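Local structure of putative alpha-L-fucosidase (Bacteroides thetaiotaomicron, 3EYP) at residues 315-321 with 456-460; 121-125 with 149-154; 393-398 with 413-419; 15-19 with 288-292; 269-275 with 305-311. The protein probably hydrolyses alpha-L-fucosidic linkages, as a family 29 glycoside hydrolase that carries an F5/8 type C domain after its TIM-barrel-type catalytic domain. One frame throughout, in Å; residues are numbered along the deposited sequence. Where two conformers were deposited one is given.

In the fold
The chain combines a TIM-barrel-type domain with a C-terminal beta-sandwich. Contacts 2, 4 and 5 lie in the first and contact 3 in the second. Contact 1 returns the chain end to a barrel helix. Contacts 1 and 5 share helix 306-323. Their centres are 16 Å apart, and they touch at V459 CG1 and V275 CG1, 3.9 Å apart. Contacts 3 and 4 meet at the domain boundary, where I419 O lies 3.9 Å from N289 CB. Contacts 2 and 4 reach the same parallel sheet, with centres 22 Å apart. Contact 2 is far from contact 3, 40 Å between centres. A bound glycerol, probably from the crystallisation liquor, lies about 4 Å from the I319 side chain.

Contact 1: residues 315-321 with 456-460; sequences LKQGIDE and QSPVF
Segment 315-321 is regular alpha helix, part of helix 306-323. Segment 456-460 ends the modelled chain and returns from the last sandwich strand to the barrel. Q456 and S457 are extended (phi/psi -66/140 and -59/146), then P458 and V459 turn helical (-63/-22 and -51/-33). The nearest CA atoms are those of G318 and V459, 5.3 Å apart. L315 (chi1 t, chi2 p) starts away from the coil, but its CD1 reaches F460 CE1 at 4.1 Å. K316 faces away and forms a salt bridge along the helix, NZ to D320 OD1 at 2.9 Å. Q317 extends (t, t) and brings NE2 to V459 CG2 at 4.0 Å. The same NE2 donates to E321 OE2 at 2.9 Å. G318 lets the coil come close: its CA lies 3.9 Å from V459 CB and its C 3.4 Å from F460 CZ. A CB here would clash with F460 CE1. I319 adds CG1 to F460 CZ at 4.4 Å. E321 (m, t) points to the coil and accepts from S457 OG at OE1, 2.7 Å. S457 OG also accepts from V459 N at 2.9 Å, so S457-V459 form an ST turn. F460 (chi1 m, chi2 -34°) stacks on W279 of helix 275-283, tying the chain end to a second barrel helix. The contact is thus mainly apolar, packed on a glycine, with a carboxylate holding the serine hydroxyl.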
# COMPACT_ATOMS: atom_id res chain seq x y z
N LEU A 315 6.78 -0.62 15.22
CA LEU A 315 7.26 -0.33 13.85
C LEU A 315 7.19 1.17 13.60
O LEU A 315 8.08 1.77 13.00
CB LEU A 315 6.46 -1.11 12.81
CG LEU A 315 6.67 -0.82 11.31
CD1 LEU A 315 8.05 -1.17 10.83
CD2 LEU A 315 5.57 -1.53 10.54
N LYS A 316 6.13 1.80 14.07
CA LYS A 316 5.92 3.25 13.79
C LYS A 316 7.01 4.07 14.50
O LYS A 316 7.64 4.99 13.92
CB LYS A 316 4.54 3.72 14.25
CG LYS A 316 4.37 5.21 14.35
CD LYS A 316 4.53 5.87 12.99
CE LYS A 316 4.13 7.35 12.99
NZ LYS A 316 4.52 7.91 11.63
N GLN A 317 7.23 3.70 15.74
CA GLN A 317 8.29 4.34 16.55
C GLN A 317 9.65 4.16 15.90
O GLN A 317 10.45 5.09 15.79
CB GLN A 317 8.35 3.81 17.98
CG GLN A 317 9.31 4.66 18.79
CD GLN A 317 9.69 4.08 20.12
OE1 GLN A 317 8.91 3.36 20.75
NE2 GLN A 317 10.87 4.43 20.58
N GLY A 318 9.88 2.96 15.44
CA GLY A 318 11.11 2.64 14.73
C GLY A 318 11.31 3.46 13.47
O GLY A 318 12.40 3.97 13.19
N ILE A 319 10.24 3.59 12.69
CA ILE A 319 10.30 4.29 11.45
C ILE A 319 10.58 5.76 11.80
O ILE A 319 11.47 6.43 11.21
CB ILE A 319 8.98 4.15 10.58
CG1 ILE A 319 8.85 2.75 9.96
CG2 ILE A 319 8.95 5.11 9.39
CD1 ILE A 319 7.34 2.39 9.58
N ASP A 320 9.83 6.26 12.77
CA ASP A 320 9.94 7.68 13.14
C ASP A 320 11.35 8.02 13.58
O ASP A 320 11.95 8.96 13.06
CB ASP A 320 8.91 8.08 14.17
CG ASP A 320 7.52 8.28 13.55
OD1 ASP A 320 7.34 8.25 12.30
OD2 ASP A 320 6.60 8.46 14.35
N GLU A 321 11.91 7.19 14.45
CA GLU A 321 13.26 7.44 14.94
C GLU A 321 14.28 7.37 13.83
O GLU A 321 15.18 8.17 13.77
CB GLU A 321 13.70 6.49 16.03
CG GLU A 321 12.84 6.65 17.21
CD GLU A 321 13.31 5.91 18.39
OE1 GLU A 321 14.19 4.96 18.21
OE2 GLU A 321 12.77 6.31 19.49
N GLN A 456 19.47 3.49 11.57
CA GLN A 456 18.26 2.71 11.87
C GLN A 456 18.04 2.68 13.37
O GLN A 456 18.99 2.55 14.13
CB GLN A 456 18.34 1.28 11.34
CG GLN A 456 18.25 1.17 9.87
CD GLN A 456 18.45 -0.21 9.39
OE1 GLN A 456 17.68 -1.12 9.76
NE2 GLN A 456 19.47 -0.42 8.53
N SER A 457 16.78 2.80 13.76
CA SER A 457 16.37 2.84 15.17
C SER A 457 16.80 1.60 15.92
O SER A 457 16.83 0.50 15.37
CB SER A 457 14.84 3.04 15.33
OG SER A 457 14.40 2.76 16.66
N PRO A 458 17.12 1.77 17.20
CA PRO A 458 17.40 0.59 17.99
C PRO A 458 16.21 -0.33 18.10
O PRO A 458 16.33 -1.51 18.36
CB PRO A 458 17.75 1.18 19.35
CG PRO A 458 18.24 2.52 19.03
CD PRO A 458 17.42 3.00 17.93
N VAL A 459 15.04 0.24 17.89
CA VAL A 459 13.82 -0.55 17.92
C VAL A 459 13.97 -1.74 17.02
O VAL A 459 13.46 -2.77 17.30
CB VAL A 459 12.56 0.25 17.45
CG1 VAL A 459 11.36 -0.75 17.27
CG2 VAL A 459 12.23 1.37 18.47
N PHE A 460 14.73 -1.57 15.96
CA PHE A 460 14.93 -2.61 14.95
C PHE A 460 16.18 -3.42 15.24
O PHE A 460 16.87 -3.83 14.28
CB PHE A 460 15.09 -2.02 13.52
CG PHE A 460 13.92 -1.19 13.05
CD1 PHE A 460 12.62 -1.49 13.41
CD2 PHE A 460 14.12 -0.14 12.18
CE1 PHE A 460 11.57 -0.72 12.96
CE2 PHE A 460 13.07 0.64 11.75
CZ PHE A 460 11.80 0.33 12.11

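Contact 2: residues 121-125 with 149-154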
# COMPACT_ATOMS: atom_id res chain seq x y z
N GLY A 121 -12.29 2.44 3.71
CA GLY A 121 -12.40 1.67 2.48
C GLY A 121 -13.16 0.38 2.69
O GLY A 121 -13.37 -0.08 3.82
N ILE A 122 -13.56 -0.17 1.57
CA ILE A 122 -14.39 -1.34 1.48
C ILE A 122 -13.87 -2.44 0.55
O ILE A 122 -13.51 -2.21 -0.62
CB ILE A 122 -15.79 -0.96 0.93
CG1 ILE A 122 -16.55 0.04 1.84
CG2 ILE A 122 -16.60 -2.16 0.74
CD1 ILE A 122 -16.83 -0.53 3.31
N TYR A 123 -13.80 -3.62 1.12
CA TYR A 123 -13.55 -4.89 0.39
C TYR A 123 -14.92 -5.58 0.25
O TYR A 123 -15.58 -5.90 1.23
CB TYR A 123 -12.52 -5.72 1.17
CG TYR A 123 -12.25 -7.15 0.69
CD1 TYR A 123 -10.95 -7.54 0.40
CD2 TYR A 123 -13.27 -8.08 0.55
CE1 TYR A 123 -10.67 -8.83 0.00
CE2 TYR A 123 -13.01 -9.37 0.11
CZ TYR A 123 -11.69 -9.75 -0.14
OH TYR A 123 -11.40 -11.04 -0.57
N LEU A 124 -15.34 -5.73 -0.99
CA LEU A 124 -16.63 -6.38 -1.35
C LEU A 124 -16.36 -7.45 -2.41
O LEU A 124 -16.19 -7.15 -3.57
CB LEU A 124 -17.63 -5.37 -1.90
CG LEU A 124 -19.08 -5.79 -2.18
CD1 LEU A 124 -19.81 -6.21 -0.86
CD2 LEU A 124 -19.78 -4.70 -2.89
N GLY A 125 -16.32 -8.70 -1.92
CA GLY A 125 -15.79 -9.86 -2.63
C GLY A 125 -16.45 -10.14 -3.96
O GLY A 125 -17.64 -10.42 -4.01
N GLN A 149 -25.66 -3.93 -3.99
CA GLN A 149 -24.90 -3.84 -2.74
C GLN A 149 -23.86 -2.73 -2.77
O GLN A 149 -23.64 -2.01 -1.80
CB GLN A 149 -24.27 -5.19 -2.42
CG GLN A 149 -25.30 -6.25 -2.07
CD GLN A 149 -24.76 -7.38 -1.20
OE1 GLN A 149 -23.67 -7.95 -1.48
NE2 GLN A 149 -25.56 -7.77 -0.18
N LEU A 150 -23.23 -2.63 -3.94
CA LEU A 150 -22.25 -1.60 -4.22
C LEU A 150 -22.92 -0.24 -4.04
O LEU A 150 -22.42 0.63 -3.34
CB LEU A 150 -21.60 -1.84 -5.62
CG LEU A 150 -20.26 -1.19 -5.92
CD1 LEU A 150 -19.23 -1.37 -4.80
CD2 LEU A 150 -19.77 -1.53 -7.40
N GLY A 151 -24.11 -0.11 -4.56
CA GLY A 151 -24.89 1.09 -4.39
C GLY A 151 -25.21 1.48 -2.97
O GLY A 151 -25.18 2.67 -2.59
N GLU A 152 -25.52 0.49 -2.16
CA GLU A 152 -25.71 0.73 -0.76
C GLU A 152 -24.40 1.24 -0.14
O GLU A 152 -24.38 2.25 0.57
CB GLU A 152 -26.20 -0.56 -0.00
CG GLU A 152 -27.55 -1.08 -0.48
CD GLU A 152 -27.98 -2.27 0.30
OE1 GLU A 152 -27.11 -3.14 0.45
OE2 GLU A 152 -29.18 -2.39 0.69
N LEU A 153 -23.31 0.55 -0.41
CA LEU A 153 -22.05 0.83 0.32
C LEU A 153 -21.38 2.12 -0.14
O LEU A 153 -20.63 2.80 0.62
CB LEU A 153 -21.06 -0.37 0.16
CG LEU A 153 -21.50 -1.62 0.93
CD1 LEU A 153 -20.64 -2.86 0.68
CD2 LEU A 153 -21.62 -1.33 2.39
N MET A 154 -21.68 2.47 -1.38
CA MET A 154 -21.08 3.69 -2.02
C MET A 154 -21.94 4.94 -1.84
O MET A 154 -21.52 6.07 -2.17
CB MET A 154 -20.84 3.48 -3.52
CG MET A 154 -19.66 2.52 -3.92
SD MET A 154 -18.02 2.73 -3.18
CE MET A 154 -18.10 1.35 -2.02
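L124 gives up 82 Å² to the helix, the largest share in this contact. Its CD1 meets L153 CD1 at 3.8 Å, and its CD2 meets L150 CD1 at 3.9 Å. L153, with 58 Å² buried, touches both strand side chains: its CD1 also lies 4.1 Å from I122 CG2. I122 buries 53 Å² and extends the patch to M154, with CG1 4.4 Å from CE. This is the strand-helix half of a beta-alpha-beta crossover in the barrel. Strand 119-124 is followed, after a connection holding the short helix 129-132, by helix 139-155, and strand 162-164 then lies beside it in parallel. Strand and helix axes are 10.7 Å apart and nearly antiparallel, at 166°. I122 and L124 point toward the helix. Y123 between them points away from it. The Y123 OH is hydrogen-bonded to D166. V106 of helix 105-116 touches both I122 and L153. On another side, W181 and V185 of helix 175-188 pack against L150. Q149 has its amide bonded to S86.

Contact 3: residues 393-398 with 413-419; sequences TTKWSV and ATDKQAI
Segment 393-398 is extended strand, and the irregular coil 413-419 runs antiparallel to it. W396 and K416 form a single antiparallel hydrogen-bonded pair, CA-CA 5.1 Å. W396 N donates to K416 O at 2.9 Å, and K416 N to W396 O at 2.8 Å. D415 (phi 56°) and K416 both face W396, a G1 beta bulge. V398 N donates to A413 O at 2.9 Å. The W396 side chain (chi1 p, chi2 -80°) is central, and its NE1 donates to A418 O at 3.0 Å. K416 CB lies over one face, 3.6 Å from the centroid of the W396 five-membered ring. I419 CD1 (chi1 m, chi2 t) lies over the opposite face, 4.2 Å from the same centroid. Both are CH-pi contacts. K416 then folds away through three m torsions to a salt bridge with D218. S397 OG (chi1 m) accepts from D415 N at 3.0 Å and also bonds Q440. K395 is all-trans; its NZ makes a long salt bridge to D415 OD1 at 3.9 Å. Water 1 bonds T393 O (2.9 Å) and I419 N (3.0 Å); water 2 bonds T394 O (3.0 Å) and Q417 OE1 (3.1 Å). T394 and K395 both face D441, a classic bulge toward strand 434-442. The coil thus borders strand 393-401 in the F5/8 type C sandwich, while W396 and I419 pack on I383 of strand 380-385 in the other sheet.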
# COMPACT_ATOMS: atom_id res chain seq x y z
N THR A 393 14.53 8.97 -13.60
CA THR A 393 15.82 8.26 -13.32
C THR A 393 15.65 6.75 -13.38
O THR A 393 14.66 6.19 -12.90
CB THR A 393 16.41 8.72 -11.97
OG1 THR A 393 16.66 10.15 -12.05
CG2 THR A 393 17.67 7.93 -11.63
N THR A 394 16.64 6.10 -14.01
CA THR A 394 16.59 4.66 -14.21
C THR A 394 17.83 3.91 -13.81
O THR A 394 17.85 2.69 -13.88
CB THR A 394 16.26 4.26 -15.67
OG1 THR A 394 17.26 4.81 -16.56
CG2 THR A 394 14.87 4.74 -16.08
N LYS A 395 18.85 4.64 -13.38
CA LYS A 395 20.00 3.98 -12.76
C LYS A 395 20.65 4.95 -11.80
O LYS A 395 20.78 6.14 -12.12
CB LYS A 395 20.96 3.50 -13.87
CG LYS A 395 22.14 2.73 -13.39
CD LYS A 395 23.00 2.28 -14.57
CE LYS A 395 24.35 1.76 -14.08
NZ LYS A 395 25.33 1.73 -15.24
N TRP A 396 20.95 4.46 -10.62
CA TRP A 396 21.58 5.27 -9.58
C TRP A 396 22.40 4.47 -8.58
O TRP A 396 22.16 3.25 -8.32
CB TRP A 396 20.55 6.14 -8.83
CG TRP A 396 19.44 5.36 -8.15
CD1 TRP A 396 18.33 4.86 -8.74
CD2 TRP A 396 19.34 5.05 -6.77
NE1 TRP A 396 17.53 4.25 -7.80
CE2 TRP A 396 18.15 4.33 -6.59
CE3 TRP A 396 20.16 5.28 -5.67
CZ2 TRP A 396 17.75 3.85 -5.34
CZ3 TRP A 396 19.76 4.79 -4.44
CH2 TRP A 396 18.57 4.09 -4.29
N SER A 397 23.39 5.16 -8.06
CA SER A 397 24.29 4.58 -7.04
C SER A 397 24.66 5.61 -6.00
O SER A 397 24.56 6.80 -6.22
CB SER A 397 25.57 4.05 -7.64
OG SER A 397 25.32 3.26 -8.76
N VAL A 398 25.05 5.10 -4.85
CA VAL A 398 25.55 5.91 -3.77
C VAL A 398 26.91 5.36 -3.28
O VAL A 398 27.13 4.16 -3.14
CB VAL A 398 24.49 6.05 -2.60
CG1 VAL A 398 25.01 7.00 -1.48
CG2 VAL A 398 23.10 6.54 -3.12
N ALA A 413 23.68 -0.40 -2.67
CA ALA A 413 23.24 0.83 -3.35
C ALA A 413 24.06 1.14 -4.57
O ALA A 413 24.42 2.29 -4.80
CB ALA A 413 23.27 2.05 -2.37
N THR A 414 24.31 0.09 -5.34
CA THR A 414 25.01 0.14 -6.62
C THR A 414 24.16 -0.32 -7.81
O THR A 414 23.62 -1.40 -7.85
CB THR A 414 26.24 -0.73 -6.53
OG1 THR A 414 27.00 -0.36 -5.38
CG2 THR A 414 27.10 -0.62 -7.82
N ASP A 415 24.07 0.58 -8.77
CA ASP A 415 23.38 0.33 -10.02
C ASP A 415 21.95 -0.09 -9.74
O ASP A 415 21.42 -1.04 -10.35
CB ASP A 415 24.15 -0.75 -10.80
CG ASP A 415 25.57 -0.29 -11.22
OD1 ASP A 415 25.77 0.94 -11.40
OD2 ASP A 415 26.46 -1.17 -11.34
N LYS A 416 21.34 0.65 -8.81
CA LYS A 416 19.92 0.58 -8.53
C LYS A 416 19.16 1.15 -9.71
O LYS A 416 19.70 1.88 -10.51
CB LYS A 416 19.55 1.28 -7.24
CG LYS A 416 20.24 0.74 -5.99
CD LYS A 416 20.20 -0.72 -5.94
CE LYS A 416 18.87 -1.25 -5.46
NZ LYS A 416 18.78 -2.75 -5.73
N GLN A 417 17.92 0.74 -9.86
CA GLN A 417 17.15 1.17 -11.03
C GLN A 417 16.04 2.19 -10.76
O GLN A 417 16.21 3.38 -11.06
CB GLN A 417 16.60 -0.03 -11.74
CG GLN A 417 17.63 -0.91 -12.35
CD GLN A 417 16.96 -2.08 -13.05
OE1 GLN A 417 16.17 -1.92 -13.98
NE2 GLN A 417 17.26 -3.25 -12.60
N ALA A 418 14.93 1.73 -10.17
CA ALA A 418 13.79 2.65 -9.86
C ALA A 418 14.04 3.50 -8.65
O ALA A 418 14.77 3.15 -7.72
CB ALA A 418 12.45 1.87 -9.65
N ILE A 419 13.38 4.65 -8.70
CA ILE A 419 13.15 5.45 -7.55
C ILE A 419 11.68 5.59 -7.23
O ILE A 419 11.20 5.09 -6.22
CB ILE A 419 13.78 6.85 -7.65
CG1 ILE A 419 15.31 6.76 -7.86
CG2 ILE A 419 13.50 7.55 -6.35
CD1 ILE A 419 16.02 8.14 -8.09
O HOH W 1 12.34 6.09 -11.17
O HOH W 2 16.52 0.65 -15.65
O HOH W 3 27.85 2.12 -4.66

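Contact 4: residues 15-19 with 288-292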
# COMPACT_ATOMS: atom_id res chain seq x y z
N LEU A 15 -1.92 9.75 -6.62
CA LEU A 15 -1.02 10.54 -5.76
C LEU A 15 -1.49 10.48 -4.29
O LEU A 15 -0.72 10.38 -3.36
CB LEU A 15 -0.99 12.00 -6.24
CG LEU A 15 -0.28 12.35 -7.54
CD1 LEU A 15 -0.68 13.86 -7.90
CD2 LEU A 15 1.24 12.16 -7.29
N GLU A 16 -2.79 10.59 -4.10
CA GLU A 16 -3.38 10.56 -2.73
C GLU A 16 -3.06 9.21 -2.05
O GLU A 16 -2.60 9.14 -0.91
CB GLU A 16 -4.90 10.84 -2.83
CG GLU A 16 -5.65 10.74 -1.48
CD GLU A 16 -5.95 9.29 -1.08
OE1 GLU A 16 -6.43 8.54 -1.97
OE2 GLU A 16 -5.69 8.92 0.10
N TRP A 17 -3.24 8.16 -2.83
CA TRP A 17 -3.00 6.77 -2.38
C TRP A 17 -1.54 6.54 -2.05
O TRP A 17 -1.18 6.01 -1.00
CB TRP A 17 -3.48 5.78 -3.46
CG TRP A 17 -3.01 4.36 -3.32
CD1 TRP A 17 -3.63 3.36 -2.63
CD2 TRP A 17 -1.85 3.76 -3.94
NE1 TRP A 17 -2.93 2.16 -2.78
CE2 TRP A 17 -1.83 2.39 -3.56
CE3 TRP A 17 -0.81 4.25 -4.71
CZ2 TRP A 17 -0.82 1.53 -3.95
CZ3 TRP A 17 0.20 3.39 -5.11
CH2 TRP A 17 0.18 2.03 -4.73
N TYR A 18 -0.66 7.04 -2.91
CA TYR A 18 0.77 6.88 -2.67
C TYR A 18 1.19 7.51 -1.32
O TYR A 18 2.01 6.99 -0.57
CB TYR A 18 1.59 7.47 -3.84
CG TYR A 18 2.29 6.46 -4.72
CD1 TYR A 18 2.20 6.54 -6.11
CD2 TYR A 18 3.08 5.45 -4.15
CE1 TYR A 18 2.88 5.65 -6.92
CE2 TYR A 18 3.74 4.54 -4.94
CZ TYR A 18 3.61 4.63 -6.32
OH TYR A 18 4.28 3.74 -7.12
N ASN A 19 0.59 8.67 -1.06
CA ASN A 19 0.94 9.47 0.10
C ASN A 19 0.50 8.85 1.43
O ASN A 19 0.99 9.22 2.52
CB ASN A 19 0.36 10.88 -0.05
CG ASN A 19 0.95 11.84 0.96
OD1 ASN A 19 2.17 11.82 1.23
ND2 ASN A 19 0.09 12.62 1.60
N ARG A 288 9.96 0.29 -1.75
CA ARG A 288 10.10 -0.11 -3.13
C ARG A 288 8.94 0.38 -3.99
O ARG A 288 8.28 -0.37 -4.69
CB ARG A 288 10.23 -1.65 -3.28
CG ARG A 288 11.39 -2.31 -2.57
CD ARG A 288 11.43 -3.83 -2.86
NE ARG A 288 12.67 -4.38 -2.35
CZ ARG A 288 12.99 -5.67 -2.41
NH1 ARG A 288 12.15 -6.53 -2.93
NH2 ARG A 288 14.16 -6.07 -1.94
N ASN A 289 8.64 1.65 -3.84
CA ASN A 289 7.76 2.35 -4.75
C ASN A 289 6.32 1.80 -4.76
O ASN A 289 5.65 1.76 -5.78
CB ASN A 289 8.34 2.42 -6.17
CG ASN A 289 7.53 3.32 -7.10
OD1 ASN A 289 7.02 4.34 -6.66
ND2 ASN A 289 7.45 2.97 -8.37
N SER A 290 5.90 1.36 -3.59
CA SER A 290 4.62 0.74 -3.38
C SER A 290 3.97 1.29 -2.09
O SER A 290 4.37 2.35 -1.56
CB SER A 290 4.78 -0.78 -3.28
OG SER A 290 3.55 -1.48 -3.21
N VAL A 291 2.89 0.62 -1.68
CA VAL A 291 2.13 1.01 -0.48
C VAL A 291 1.84 -0.30 0.26
O VAL A 291 1.59 -1.37 -0.36
CB VAL A 291 0.79 1.76 -0.84
CG1 VAL A 291 -0.24 1.82 0.39
CG2 VAL A 291 1.01 3.18 -1.43
N LEU A 292 1.91 -0.24 1.58
CA LEU A 292 1.73 -1.43 2.44
C LEU A 292 0.33 -1.52 3.04
O LEU A 292 -0.13 -0.61 3.71
CB LEU A 292 2.79 -1.46 3.52
CG LEU A 292 2.72 -2.54 4.63
CD1 LEU A 292 2.70 -3.96 4.01
CD2 LEU A 292 3.88 -2.39 5.70
O HOH W 4 3.90 4.91 -0.28
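W17 lays the six-membered ring of its indole over V291. V291 CG2 sits 3.5 Å from that ring's centroid, only 8° off the normal, a CH-pi contact. W17 CZ2 is also 3.5 Å from V291 CB. V291 buries 80 Å² here, more than any other residue of the pair. Its CG2 also lies 3.9 Å from Y18 CA and 4.1 Å from Y18 CD2, so the same methyl touches both the indole and the tyrosine. The indole NE1 is bonded to E253. Helix 12-20 leads directly into strand 22-26, and strand 291-295 runs parallel beside that strand in the barrel sheet. V291 and W17 both touch I23, and W17 also reaches V193 of strand 193-195. The helix therefore packs across the N-terminal ends of several barrel strands. In TIM barrels the active site lies at the other end, where the strands finish. Y18 reaches further back along the chain, to the turn before strand 291-295. Its OH donates to N289 O at 2.8 Å. A water bridges the backbones as well, donating to Y18 O at 2.8 Å and to S290 O at 2.9 Å. N289 has a left-handed backbone, phi 63° and psi 34°. Its OD1 accepts from H421 N, and the ring of H421 stacks on Y18, so residues beyond the barrel domain meet the helix here.

Contact 5: residues 269-275 with 305-311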
# COMPACT_ATOMS: atom_id res chain seq x y z
N ASP A 269 -1.86 -16.26 18.02
CA ASP A 269 -1.50 -15.11 18.89
C ASP A 269 -0.01 -15.16 19.10
O ASP A 269 0.63 -14.15 19.17
CB ASP A 269 -2.18 -15.12 20.26
CG ASP A 269 -3.63 -14.69 20.21
OD1 ASP A 269 -4.16 -14.26 19.13
OD2 ASP A 269 -4.28 -14.82 21.27
N SER A 270 0.56 -16.35 19.14
CA SER A 270 2.01 -16.45 19.43
C SER A 270 2.84 -16.39 18.15
O SER A 270 4.03 -16.65 18.20
CB SER A 270 2.34 -17.78 20.09
OG SER A 270 1.72 -18.84 19.29
N ARG A 271 2.18 -16.09 17.03
CA ARG A 271 2.82 -16.15 15.70
C ARG A 271 2.70 -14.85 14.91
O ARG A 271 2.77 -14.83 13.67
CB ARG A 271 2.21 -17.27 14.85
CG ARG A 271 2.29 -18.67 15.46
CD ARG A 271 3.67 -19.22 15.36
NE ARG A 271 3.75 -20.46 16.11
CZ ARG A 271 3.45 -21.66 15.59
NH1 ARG A 271 3.08 -21.76 14.31
NH2 ARG A 271 3.54 -22.75 16.34
N VAL A 272 2.44 -13.78 15.61
CA VAL A 272 2.41 -12.46 14.98
C VAL A 272 3.81 -12.08 14.50
O VAL A 272 4.83 -12.30 15.16
CB VAL A 272 1.89 -11.33 15.95
CG1 VAL A 272 1.96 -9.96 15.27
CG2 VAL A 272 0.44 -11.59 16.45
N LYS A 273 3.86 -11.50 13.34
CA LYS A 273 5.13 -11.09 12.78
C LYS A 273 5.85 -10.17 13.74
O LYS A 273 5.27 -9.31 14.40
CB LYS A 273 4.93 -10.46 11.39
CG LYS A 273 4.63 -11.52 10.34
CD LYS A 273 4.21 -10.91 9.01
CE LYS A 273 4.20 -11.95 7.91
NZ LYS A 273 2.91 -12.62 7.89
N SER A 274 7.15 -10.34 13.77
CA SER A 274 7.99 -9.55 14.68
C SER A 274 8.15 -8.16 14.09
O SER A 274 7.91 -7.95 12.93
CB SER A 274 9.36 -10.22 14.84
OG SER A 274 10.09 -10.10 13.62
N VAL A 275 8.54 -7.21 14.93
CA VAL A 275 8.78 -5.83 14.50
C VAL A 275 9.84 -5.79 13.39
O VAL A 275 9.68 -5.09 12.40
CB VAL A 275 9.19 -4.89 15.70
CG1 VAL A 275 9.51 -3.48 15.25
CG2 VAL A 275 8.10 -4.93 16.75
N HIS A 305 -6.03 -7.88 18.57
CA HIS A 305 -5.14 -8.45 19.58
C HIS A 305 -4.00 -7.49 19.96
O HIS A 305 -3.40 -6.74 19.14
CB HIS A 305 -4.61 -9.85 19.17
CG HIS A 305 -3.86 -10.57 20.24
ND1 HIS A 305 -4.45 -10.96 21.43
CD2 HIS A 305 -2.59 -11.03 20.27
CE1 HIS A 305 -3.54 -11.57 22.17
NE2 HIS A 305 -2.41 -11.64 21.49
N SER A 306 -3.66 -7.58 21.21
CA SER A 306 -2.57 -6.77 21.78
C SER A 306 -1.25 -6.87 21.07
O SER A 306 -0.57 -5.90 20.80
CB SER A 306 -2.38 -7.07 23.27
OG SER A 306 -2.14 -8.43 23.61
N THR A 307 -0.86 -8.09 20.76
CA THR A 307 0.46 -8.26 20.11
C THR A 307 0.49 -7.55 18.77
O THR A 307 1.43 -6.84 18.42
CB THR A 307 0.82 -9.73 19.99
OG1 THR A 307 0.76 -10.30 21.28
CG2 THR A 307 2.23 -9.90 19.42
N ASP A 308 -0.57 -7.73 18.02
CA ASP A 308 -0.69 -7.15 16.69
C ASP A 308 -0.51 -5.65 16.81
O ASP A 308 0.20 -4.99 16.04
CB ASP A 308 -2.10 -7.42 16.10
CG ASP A 308 -2.47 -8.92 16.06
OD1 ASP A 308 -2.08 -9.64 16.98
OD2 ASP A 308 -3.18 -9.37 15.11
N SER A 309 -1.24 -5.12 17.77
CA SER A 309 -1.24 -3.68 18.03
C SER A 309 0.15 -3.15 18.47
O SER A 309 0.61 -2.04 18.03
CB SER A 309 -2.30 -3.29 19.06
OG SER A 309 -3.63 -3.44 18.57
N LEU A 310 0.78 -3.95 19.31
CA LEU A 310 2.11 -3.61 19.88
C LEU A 310 3.16 -3.49 18.77
O LEU A 310 3.90 -2.53 18.68
CB LEU A 310 2.57 -4.70 20.84
CG LEU A 310 3.94 -4.48 21.49
CD1 LEU A 310 3.92 -3.19 22.28
CD2 LEU A 310 4.31 -5.70 22.32
N HIS A 311 3.24 -4.55 17.98
CA HIS A 311 4.23 -4.64 16.92
C HIS A 311 4.13 -3.55 15.87
O HIS A 311 5.13 -3.05 15.42
CB HIS A 311 4.23 -6.05 16.29
CG HIS A 311 4.74 -7.11 17.23
ND1 HIS A 311 5.04 -8.38 16.82
CD2 HIS A 311 4.96 -7.07 18.56
CE1 HIS A 311 5.44 -9.09 17.87
NE2 HIS A 311 5.39 -8.32 18.95
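H305 is the N-cap residue of helix 306-323. Its imidazole lies against D269, with CE1 3.5 Å from D269 OD2 and the carboxylate oxygen over the ring face. The acid also makes a salt bridge with R259. T307, on the first turn, points toward the coil and puts CG2 3.8 Å from V272 CB. D308 is buried. Its OD1 comes within 3.2 Å of V272 CG2, while its charge is met by a salt bridge to R259. One arginine therefore pairs with an acid from each segment. V272 lies over this first turn, and its CA is 6.4 Å from that of D308. One turn on from T307, H311 is the main polar link. Its ND1 donates to K273 O at 2.6 Å with a nearly straight angle of 165°. V272 CG1 is 3.8 Å from H311 ND1, and V275 CG2 is 4.0 Å from H311 CG. H311 gives up 86 Å², the largest share in this contact. Segment 269-275 leads into helix 275-283. S274 is the N-cap of that helix: its side chain caps a backbone N, and its own N bonds E277 OE2, consistent with a capping box. The contact joins the starts of two successive barrel helices, 275-283 and 306-323, separated by strand 291-295, as in the alpha-beta repeats of a TIM barrel.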